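Local coordinates for initiator protein NS1 (Murine minute virus, PDB 4R94) that nicks viral DNA at the replication origin through its N-terminal, metal-dependent endonuclease domain, and unwinds DNA as a helicase to initiate and direct viral DNA replication, at residues A[66-72]-A[235-241]; A[113-119]-A[227-233]; A[128-132]-A[206-211]. All blocks are in the same frame, centred on the assembly; numbering follows the deposited sequence.

Contact 1 of 3, residues A[66-72]-A[235-241]; sequences TWDQSED and WKTNFLK
Thr66, in the last turn of helix 54-70, meets the loop 235-241 with both branches of its side chain. CG2, turned anti to the backbone N (OG1 at chi1 -67°), rests 3.2 Å from the backbone O of Asn238, while OG1 comes to the edge of the Phe239 ring and lies 3.9 Å from CZ3 of Trp235. The amide of Asn238 reaches the same hydroxyl through a weak but fairly straight bond, ND2 to OG1 3.4 Å at 164°; the stronger partner of OG1 is the carbonyl of Gly62 one turn back in the helix. One turn on, Gln69 lays its CB over a face of Phe239, a CH-pi contact 3.9 Å from the ring centroid, and the rest of its bent chain leads off toward the surface. Ser70 follows in the final turn. Its CB packs 3.5 Å from the O of Leu240, and its OG folds back onto the O of Thr66, spending the hydroxyl on its own helix rather than on the facing loop. Beyond it the chain passes along Lys241, whose aliphatic part runs by the O of Ser70 and the O of Glu71. A bend at the last torsion (chi4 49°) returns NZ to the O of Gln69 in a weak 3.2 Å bond, a positive charge beside a carbonyl of the last turn. The loop between strand 227-232 and helix 242-252 thus packs along the last turn of helix 54-70. A type I turn from Thr237 to Leu240 shapes that loop, Asn238 OD1 and the N of Thr237 tie it to Asp232 at the end of strand 227-232, Leu240 packs on helices 8-19 and 242-252, and Thr66 also touches Leu229 of the strand.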
# COMPACT_ATOMS: atom_id res chain seq x y z
N THR A 66 -8.79 7.76 -8.30
CA THR A 66 -7.57 8.39 -7.81
C THR A 66 -6.51 8.43 -8.90
O THR A 66 -5.86 9.46 -9.10
CB THR A 66 -7.04 7.65 -6.57
OG1 THR A 66 -7.96 7.84 -5.48
CG2 THR A 66 -5.67 8.18 -6.16
N TRP A 67 -6.36 7.32 -9.62
CA TRP A 67 -5.46 7.29 -10.77
C TRP A 67 -5.88 8.31 -11.82
O TRP A 67 -5.07 9.09 -12.32
CB TRP A 67 -5.41 5.89 -11.40
CG TRP A 67 -4.56 5.84 -12.65
CD1 TRP A 67 -4.97 6.13 -13.92
CD2 TRP A 67 -3.17 5.48 -12.75
NE1 TRP A 67 -3.92 5.98 -14.80
CE2 TRP A 67 -2.81 5.58 -14.11
CE3 TRP A 67 -2.20 5.08 -11.82
CZ2 TRP A 67 -1.52 5.29 -14.57
CZ3 TRP A 67 -0.91 4.80 -12.28
CH2 TRP A 67 -0.59 4.91 -13.64
N ASP A 68 -7.17 8.31 -12.15
CA ASP A 68 -7.68 9.19 -13.19
C ASP A 68 -7.47 10.68 -12.87
O ASP A 68 -7.11 11.47 -13.74
CB ASP A 68 -9.18 8.93 -13.43
CG ASP A 68 -9.46 7.57 -14.06
OD1 ASP A 68 -8.55 6.99 -14.70
OD2 ASP A 68 -10.60 7.08 -13.89
N GLN A 69 -7.69 11.06 -11.62
CA GLN A 69 -7.63 12.46 -11.26
C GLN A 69 -6.18 12.93 -11.06
O GLN A 69 -5.88 14.13 -11.14
CB GLN A 69 -8.46 12.73 -9.99
CG GLN A 69 -9.92 12.22 -10.04
CD GLN A 69 -10.69 12.56 -11.33
OE1 GLN A 69 -10.82 13.74 -11.68
NE2 GLN A 69 -11.22 11.51 -12.04
N SER A 70 -5.28 11.99 -10.82
CA SER A 70 -3.88 12.36 -10.57
C SER A 70 -3.04 12.23 -11.84
O SER A 70 -1.84 12.52 -11.85
CB SER A 70 -3.28 11.49 -9.46
OG SER A 70 -3.22 10.14 -9.85
N GLU A 71 -3.69 11.79 -12.91
CA GLU A 71 -3.03 11.66 -14.20
C GLU A 71 -2.73 13.03 -14.78
O GLU A 71 -3.61 13.89 -14.87
CB GLU A 71 -3.89 10.86 -15.17
CG GLU A 71 -3.21 10.58 -16.49
CD GLU A 71 -3.90 9.48 -17.26
OE1 GLU A 71 -5.11 9.62 -17.56
OE2 GLU A 71 -3.24 8.46 -17.54
N ASP A 72 -1.47 13.23 -15.16
CA ASP A 72 -1.07 14.45 -15.85
C ASP A 72 -1.15 14.20 -17.35
O ASP A 72 -0.39 13.40 -17.90
CB ASP A 72 0.34 14.86 -15.43
CG ASP A 72 0.61 16.34 -15.68
OD1 ASP A 72 0.07 16.89 -16.66
OD2 ASP A 72 1.36 16.95 -14.88
N TRP A 235 -8.20 11.74 2.12
CA TRP A 235 -8.27 11.98 0.67
C TRP A 235 -7.54 13.25 0.25
O TRP A 235 -7.98 13.97 -0.66
CB TRP A 235 -9.74 12.00 0.19
CG TRP A 235 -10.39 10.65 0.24
CD1 TRP A 235 -10.83 10.00 1.36
CD2 TRP A 235 -10.65 9.77 -0.86
NE1 TRP A 235 -11.36 8.77 1.02
CE2 TRP A 235 -11.26 8.61 -0.34
CE3 TRP A 235 -10.43 9.85 -2.24
CZ2 TRP A 235 -11.65 7.54 -1.14
CZ3 TRP A 235 -10.83 8.79 -3.04
CH2 TRP A 235 -11.42 7.64 -2.49
N LYS A 236 -6.39 13.52 0.89
CA LYS A 236 -5.65 14.75 0.67
C LYS A 236 -4.61 14.66 -0.44
O LYS A 236 -4.51 15.56 -1.28
CB LYS A 236 -4.99 15.19 1.97
CG LYS A 236 -5.98 15.55 3.06
CD LYS A 236 -6.65 16.88 2.77
CE LYS A 236 -7.80 17.14 3.73
NZ LYS A 236 -8.46 18.45 3.44
N THR A 237 -3.82 13.58 -0.45
CA THR A 237 -2.79 13.45 -1.47
C THR A 237 -3.26 12.70 -2.71
O THR A 237 -2.62 12.80 -3.75
CB THR A 237 -1.52 12.73 -0.92
OG1 THR A 237 -1.83 11.39 -0.54
CG2 THR A 237 -0.97 13.47 0.29
N ASN A 238 -4.40 12.00 -2.61
CA ASN A 238 -4.88 11.09 -3.66
C ASN A 238 -4.81 11.67 -5.06
O ASN A 238 -4.26 11.06 -5.97
CB ASN A 238 -6.35 10.70 -3.44
CG ASN A 238 -6.57 9.92 -2.16
OD1 ASN A 238 -6.10 10.29 -1.10
ND2 ASN A 238 -7.34 8.84 -2.26
N PHE A 239 -5.39 12.86 -5.23
CA PHE A 239 -5.59 13.37 -6.58
C PHE A 239 -4.44 14.24 -7.06
O PHE A 239 -4.49 14.78 -8.16
CB PHE A 239 -6.90 14.16 -6.66
CG PHE A 239 -8.15 13.35 -6.39
CD1 PHE A 239 -8.13 11.96 -6.38
CD2 PHE A 239 -9.35 14.00 -6.16
CE1 PHE A 239 -9.29 11.23 -6.13
CE2 PHE A 239 -10.52 13.28 -5.91
CZ PHE A 239 -10.49 11.89 -5.90
N LEU A 240 -3.39 14.37 -6.25
CA LEU A 240 -2.27 15.24 -6.63
C LEU A 240 -1.41 14.66 -7.76
O LEU A 240 -1.00 13.50 -7.72
CB LEU A 240 -1.38 15.52 -5.42
CG LEU A 240 -2.04 16.17 -4.21
CD1 LEU A 240 -0.99 16.48 -3.13
CD2 LEU A 240 -2.77 17.44 -4.63
N LYS A 241 -1.11 15.51 -8.75
CA LYS A 241 -0.18 15.17 -9.81
C LYS A 241 1.25 15.25 -9.26
O LYS A 241 1.45 15.85 -8.20
CB LYS A 241 -0.36 16.11 -11.00
CG LYS A 241 -1.78 16.09 -11.57
CD LYS A 241 -2.01 17.21 -12.58
CE LYS A 241 -3.29 16.95 -13.38
NZ LYS A 241 -4.44 16.62 -12.49

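Contact 2 of 3, residues A[113-119]-A[227-233]; sequences NWFVQHE and YFLSSDS. With MG (magnesium ion), chain B.
OE1 of Gln117 is gripped by two groups, Ser230 OG and NH2 of Arg245; the serine bond measures 2.5 Å, unusually short and to be taken with caution. Gln117 and Ser230 form a pair without mutual backbone bonds, linked through their side chains, in an antiparallel ladder where strand 227-232 borders strand 112-121 in the central sheet of this nickase domain, a member of the HUH endonuclease superfamily. Gln117 extends from the sheet with CG anti to its main-chain nitrogen (chi1 178°). Its NE2 bonds the backbone O of Phe211 and, in the amide plane, the anti lone pair of Glu119 OE2, 2.9 Å away. Lys214 makes a salt bridge to that same oxygen, so a second shell probably fixes the orientation of the carboxylate whose OE1 binds magnesium at 2.1 Å, beside His127 and His129.

Backbone bonds are regular at Val116 and Ser231 (N to O, 2.8 Å), but a beta bulge at Phe228 sets His118 against both Phe228 N and Leu229 O. At the other end Ser233 lies over the indole of Trp114, CB 3.5 Å from the five-membered ring centroid and only 9° off its normal. The OG of Ser233 meanwhile accepts the backbone N-H of Trp114 at 3.0 Å.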
# COMPACT_ATOMS: atom_id res chain seq x y z
N ASN A 113 -5.15 7.53 11.27
CA ASN A 113 -4.47 8.19 10.18
C ASN A 113 -3.77 7.13 9.34
O ASN A 113 -3.07 6.28 9.90
CB ASN A 113 -3.46 9.21 10.70
CG ASN A 113 -4.12 10.33 11.48
OD1 ASN A 113 -5.14 10.88 11.06
ND2 ASN A 113 -3.56 10.67 12.63
N TRP A 114 -3.99 7.14 8.04
CA TRP A 114 -3.23 6.23 7.21
C TRP A 114 -2.86 6.82 5.87
O TRP A 114 -3.46 7.78 5.39
CB TRP A 114 -3.95 4.87 7.03
CG TRP A 114 -5.36 4.92 6.46
CD1 TRP A 114 -6.53 4.80 7.16
CD2 TRP A 114 -5.73 5.08 5.09
NE1 TRP A 114 -7.60 4.89 6.31
CE2 TRP A 114 -7.13 5.06 5.03
CE3 TRP A 114 -5.00 5.23 3.90
CZ2 TRP A 114 -7.83 5.20 3.83
CZ3 TRP A 114 -5.68 5.37 2.72
CH2 TRP A 114 -7.09 5.35 2.68
N PHE A 115 -1.83 6.23 5.27
CA PHE A 115 -1.31 6.64 3.98
C PHE A 115 -0.86 5.39 3.26
O PHE A 115 -0.21 4.54 3.86
CB PHE A 115 -0.12 7.61 4.17
CG PHE A 115 0.60 7.96 2.89
CD1 PHE A 115 0.13 8.97 2.06
CD2 PHE A 115 1.75 7.28 2.53
CE1 PHE A 115 0.79 9.29 0.88
CE2 PHE A 115 2.43 7.60 1.34
CZ PHE A 115 1.93 8.60 0.52
N VAL A 116 -1.20 5.30 1.98
CA VAL A 116 -0.87 4.15 1.17
C VAL A 116 -0.12 4.60 -0.08
O VAL A 116 -0.53 5.58 -0.71
CB VAL A 116 -2.19 3.41 0.80
CG1 VAL A 116 -2.00 2.44 -0.35
CG2 VAL A 116 -2.77 2.73 2.05
N GLN A 117 0.99 3.95 -0.43
CA GLN A 117 1.68 4.29 -1.68
C GLN A 117 2.24 3.06 -2.39
O GLN A 117 3.08 2.31 -1.85
CB GLN A 117 2.83 5.28 -1.44
CG GLN A 117 3.58 5.61 -2.73
CD GLN A 117 4.22 6.99 -2.67
OE1 GLN A 117 3.51 7.99 -2.52
NE2 GLN A 117 5.54 7.06 -2.82
N HIS A 118 1.75 2.85 -3.61
CA HIS A 118 2.22 1.76 -4.45
C HIS A 118 3.45 2.17 -5.21
O HIS A 118 3.47 3.24 -5.82
CB HIS A 118 1.16 1.34 -5.46
CG HIS A 118 -0.10 0.83 -4.83
ND1 HIS A 118 -0.36 -0.50 -4.67
CD2 HIS A 118 -1.15 1.50 -4.31
CE1 HIS A 118 -1.55 -0.65 -4.10
NE2 HIS A 118 -2.04 0.55 -3.85
N GLU A 119 4.46 1.30 -5.19
CA GLU A 119 5.75 1.57 -5.81
C GLU A 119 6.29 0.37 -6.59
O GLU A 119 5.76 -0.75 -6.52
CB GLU A 119 6.78 1.98 -4.75
CG GLU A 119 6.40 3.23 -3.96
CD GLU A 119 7.48 3.69 -3.00
OE1 GLU A 119 8.37 2.88 -2.63
OE2 GLU A 119 7.40 4.86 -2.59
N TYR A 227 6.68 5.63 -8.14
CA TYR A 227 5.39 5.32 -7.51
C TYR A 227 4.29 5.27 -8.56
O TYR A 227 4.34 5.96 -9.59
CB TYR A 227 5.05 6.35 -6.41
CG TYR A 227 4.54 7.69 -6.96
CD1 TYR A 227 5.42 8.68 -7.37
CD2 TYR A 227 3.17 7.95 -7.05
CE1 TYR A 227 4.97 9.88 -7.88
CE2 TYR A 227 2.70 9.16 -7.54
CZ TYR A 227 3.61 10.12 -7.97
OH TYR A 227 3.16 11.32 -8.48
N PHE A 228 3.28 4.44 -8.29
CA PHE A 228 2.10 4.35 -9.14
C PHE A 228 0.98 5.28 -8.70
O PHE A 228 0.38 5.99 -9.50
CB PHE A 228 1.52 2.93 -9.13
CG PHE A 228 2.36 1.90 -9.84
CD1 PHE A 228 2.33 1.79 -11.23
CD2 PHE A 228 3.10 0.98 -9.12
CE1 PHE A 228 3.06 0.81 -11.88
CE2 PHE A 228 3.84 0.00 -9.75
CZ PHE A 228 3.83 -0.09 -11.14
N LEU A 229 0.69 5.25 -7.41
CA LEU A 229 -0.60 5.66 -6.88
C LEU A 229 -0.44 5.84 -5.38
O LEU A 229 0.21 5.01 -4.74
CB LEU A 229 -1.66 4.58 -7.20
CG LEU A 229 -3.12 4.78 -6.80
CD1 LEU A 229 -3.79 5.68 -7.83
CD2 LEU A 229 -3.86 3.45 -6.73
N SER A 230 -1.03 6.90 -4.82
CA SER A 230 -1.03 7.09 -3.38
C SER A 230 -2.41 7.48 -2.90
O SER A 230 -3.23 7.96 -3.68
CB SER A 230 -0.02 8.17 -2.96
OG SER A 230 1.24 7.91 -3.54
N SER A 231 -2.65 7.30 -1.61
CA SER A 231 -3.91 7.75 -1.01
C SER A 231 -3.77 7.88 0.49
O SER A 231 -2.87 7.31 1.10
CB SER A 231 -5.04 6.78 -1.32
OG SER A 231 -4.72 5.46 -0.92
N ASP A 232 -4.68 8.61 1.12
CA ASP A 232 -4.60 8.72 2.56
C ASP A 232 -5.99 8.85 3.16
O ASP A 232 -6.98 9.01 2.44
CB ASP A 232 -3.72 9.92 2.95
CG ASP A 232 -4.23 11.23 2.40
OD1 ASP A 232 -5.33 11.65 2.82
OD2 ASP A 232 -3.53 11.83 1.56
N SER A 233 -6.03 8.78 4.48
CA SER A 233 -7.30 8.69 5.21
C SER A 233 -8.11 9.99 5.14
O SER A 233 -9.30 10.01 5.47
CB SER A 233 -7.03 8.30 6.67
OG SER A 233 -6.04 9.15 7.24
MG MG B . 9.39 1.36 -1.66
O HOH W 1 -7.09 10.75 8.96
O HOH W 2 10.61 -0.03 -0.64
O HOH W 3 10.61 1.44 -3.42
O HOH W 4 10.55 2.76 -0.71

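Contact 3 of 3, residues A[128-132]-A[206-211]; sequences CHVLI and MIAYYF. With MG (magnesium ion), chain B.
Leu131, Phe211 and His129 carry this contact, in which helix 203-211 packs on one face of the central sheet and runs nearly antiparallel to strand 125-134 (158°), the segment axes 11.7 Å apart. Leu131 and His129 are two residues apart on the strand and both project toward the helix, and the ring of Phe211 reaches each of them with a different part of its rim. Its CE1 sits over a face of the His129 imidazole, 3.4 Å from CG and displaced toward the rim of that ring. The two planes are inclined at 55° with centroids 4.9 Å apart, an oblique meeting. From the other side of the phenyl ring CE2 comes within 3.9 Å of CD1 of Leu131. That methyl is the meeting point of three helix residues, since CG of Met206 and CG1 of Ile207 each approach it to 4.0 Å, Ile207 running antiparallel alongside it. A wider, pi-type turn at 207-211, with Phe211 N bonded to Met206 O, is part of the backbone that delivers Phe211 to the strand.

His129 lies in the predicted RCR-2 motif, Tyr210 and Phe211 in the predicted RCR-3, paired signatures of rolling-circle replication initiators. With CG anti to the carbonyl carbon (chi1 -66°), the imidazole stands off the strand and presents NE2 to magnesium at 2.2 Å, while Glu119 and His127 complete the protein ligands. Tyr210, the nuclease active-site residue, sets CD2 over the centre of a face of Phe211, and its OH lies 2.9 Å from a metal-bound water. Metal ligand and active-site tyrosine thus share Phe211 as a neighbour, and the tyrosine reaches the ion through water, consistent with a site in which metal and nucleophile act together on the scissile phosphate.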
# COMPACT_ATOMS: atom_id res chain seq x y z
N CYS A 128 3.58 -2.19 -1.75
CA CYS A 128 2.71 -1.12 -1.29
C CYS A 128 3.06 -0.74 0.14
O CYS A 128 2.94 -1.55 1.06
CB CYS A 128 1.24 -1.55 -1.43
SG CYS A 128 0.10 -0.25 -1.00
N HIS A 129 3.54 0.49 0.32
CA HIS A 129 3.78 1.03 1.64
C HIS A 129 2.49 1.45 2.31
O HIS A 129 1.63 2.08 1.70
CB HIS A 129 4.70 2.24 1.54
CG HIS A 129 6.08 1.90 1.09
ND1 HIS A 129 7.09 1.60 1.97
CD2 HIS A 129 6.61 1.81 -0.15
CE1 HIS A 129 8.20 1.36 1.29
NE2 HIS A 129 7.93 1.47 0.00
N VAL A 130 2.37 1.10 3.58
CA VAL A 130 1.28 1.59 4.41
C VAL A 130 1.80 2.19 5.70
O VAL A 130 2.52 1.53 6.46
CB VAL A 130 0.28 0.47 4.76
CG1 VAL A 130 -0.85 1.03 5.65
CG2 VAL A 130 -0.25 -0.17 3.50
N LEU A 131 1.43 3.44 5.96
CA LEU A 131 1.64 4.03 7.28
C LEU A 131 0.29 4.06 7.97
O LEU A 131 -0.69 4.51 7.37
CB LEU A 131 2.21 5.45 7.16
CG LEU A 131 3.52 5.60 6.39
CD1 LEU A 131 3.98 7.08 6.44
CD2 LEU A 131 4.60 4.66 6.92
N ILE A 132 0.21 3.60 9.21
CA ILE A 132 -1.08 3.63 9.89
C ILE A 132 -0.91 3.73 11.41
O ILE A 132 -0.06 3.05 12.00
CB ILE A 132 -1.93 2.36 9.54
CG1 ILE A 132 -3.31 2.43 10.19
CG2 ILE A 132 -1.20 1.08 9.93
CD1 ILE A 132 -4.29 1.44 9.59
N MET A 206 7.41 11.66 7.19
CA MET A 206 7.75 10.60 6.25
C MET A 206 7.04 10.80 4.91
O MET A 206 7.62 10.57 3.85
CB MET A 206 7.39 9.22 6.83
CG MET A 206 7.83 8.07 5.93
SD MET A 206 9.63 7.93 5.81
CE MET A 206 9.98 7.83 7.55
N ILE A 207 5.78 11.24 4.94
CA ILE A 207 5.08 11.47 3.69
C ILE A 207 5.70 12.66 2.92
O ILE A 207 6.07 12.51 1.75
CB ILE A 207 3.58 11.70 3.96
CG1 ILE A 207 3.00 10.43 4.59
CG2 ILE A 207 2.86 12.10 2.66
CD1 ILE A 207 1.58 10.58 5.14
N ALA A 208 5.89 13.79 3.59
CA ALA A 208 6.36 15.00 2.91
C ALA A 208 7.81 14.90 2.47
O ALA A 208 8.16 15.29 1.35
CB ALA A 208 6.18 16.20 3.82
N TYR A 209 8.66 14.36 3.34
CA TYR A 209 10.10 14.34 3.08
C TYR A 209 10.57 13.10 2.34
O TYR A 209 11.74 13.02 1.95
CB TYR A 209 10.87 14.47 4.39
CG TYR A 209 10.62 15.76 5.13
CD1 TYR A 209 10.61 16.98 4.46
CD2 TYR A 209 10.41 15.76 6.51
CE1 TYR A 209 10.38 18.16 5.14
CE2 TYR A 209 10.20 16.94 7.20
CZ TYR A 209 10.18 18.14 6.51
OH TYR A 209 9.96 19.32 7.19
N TYR A 210 9.70 12.11 2.16
CA TYR A 210 10.14 10.89 1.50
C TYR A 210 9.11 10.38 0.46
O TYR A 210 9.42 10.33 -0.73
CB TYR A 210 10.47 9.79 2.53
CG TYR A 210 10.95 8.53 1.89
CD1 TYR A 210 12.19 8.48 1.24
CD2 TYR A 210 10.17 7.38 1.89
CE1 TYR A 210 12.63 7.33 0.62
CE2 TYR A 210 10.61 6.22 1.27
CZ TYR A 210 11.83 6.20 0.64
OH TYR A 210 12.25 5.04 0.03
N PHE A 211 7.91 9.98 0.87
CA PHE A 211 7.05 9.36 -0.15
C PHE A 211 6.64 10.33 -1.27
O PHE A 211 6.55 9.93 -2.43
CB PHE A 211 5.80 8.73 0.49
CG PHE A 211 6.11 7.49 1.27
CD1 PHE A 211 6.64 6.38 0.63
CD2 PHE A 211 5.94 7.46 2.65
CE1 PHE A 211 6.96 5.22 1.34
CE2 PHE A 211 6.25 6.31 3.38
CZ PHE A 211 6.78 5.19 2.73
MG MG B . 9.39 1.36 -1.66
O HOH W 4 10.55 2.76 -0.71
O HOH W 2 10.61 -0.03 -0.64
O HOH W 3 10.61 1.44 -3.42

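Overall arrangement
The three contacts nest along the chain, contact 3 inside the loop closed by contact 2 and contact 2 inside that closed by contact 1. Contacts 2 and 3, with centres about 7 Å apart, share the sheet and the magnesium site: strands 112-121 and 125-134 are joined by backbone bonds such as Gln117 O to His129 N, 2.9 Å, the first giving the ion one ligand, Glu119, and the second two, His127 and His129. Contact 1 lies away from the site, its centre about 16 Å from that of contact 3, but it meets contact 2 where Trp67 CZ3 packs 3.3 Å from Phe228 O. Strand 227-232 thus joins contact 1 to the sheet that carries the metal ligands.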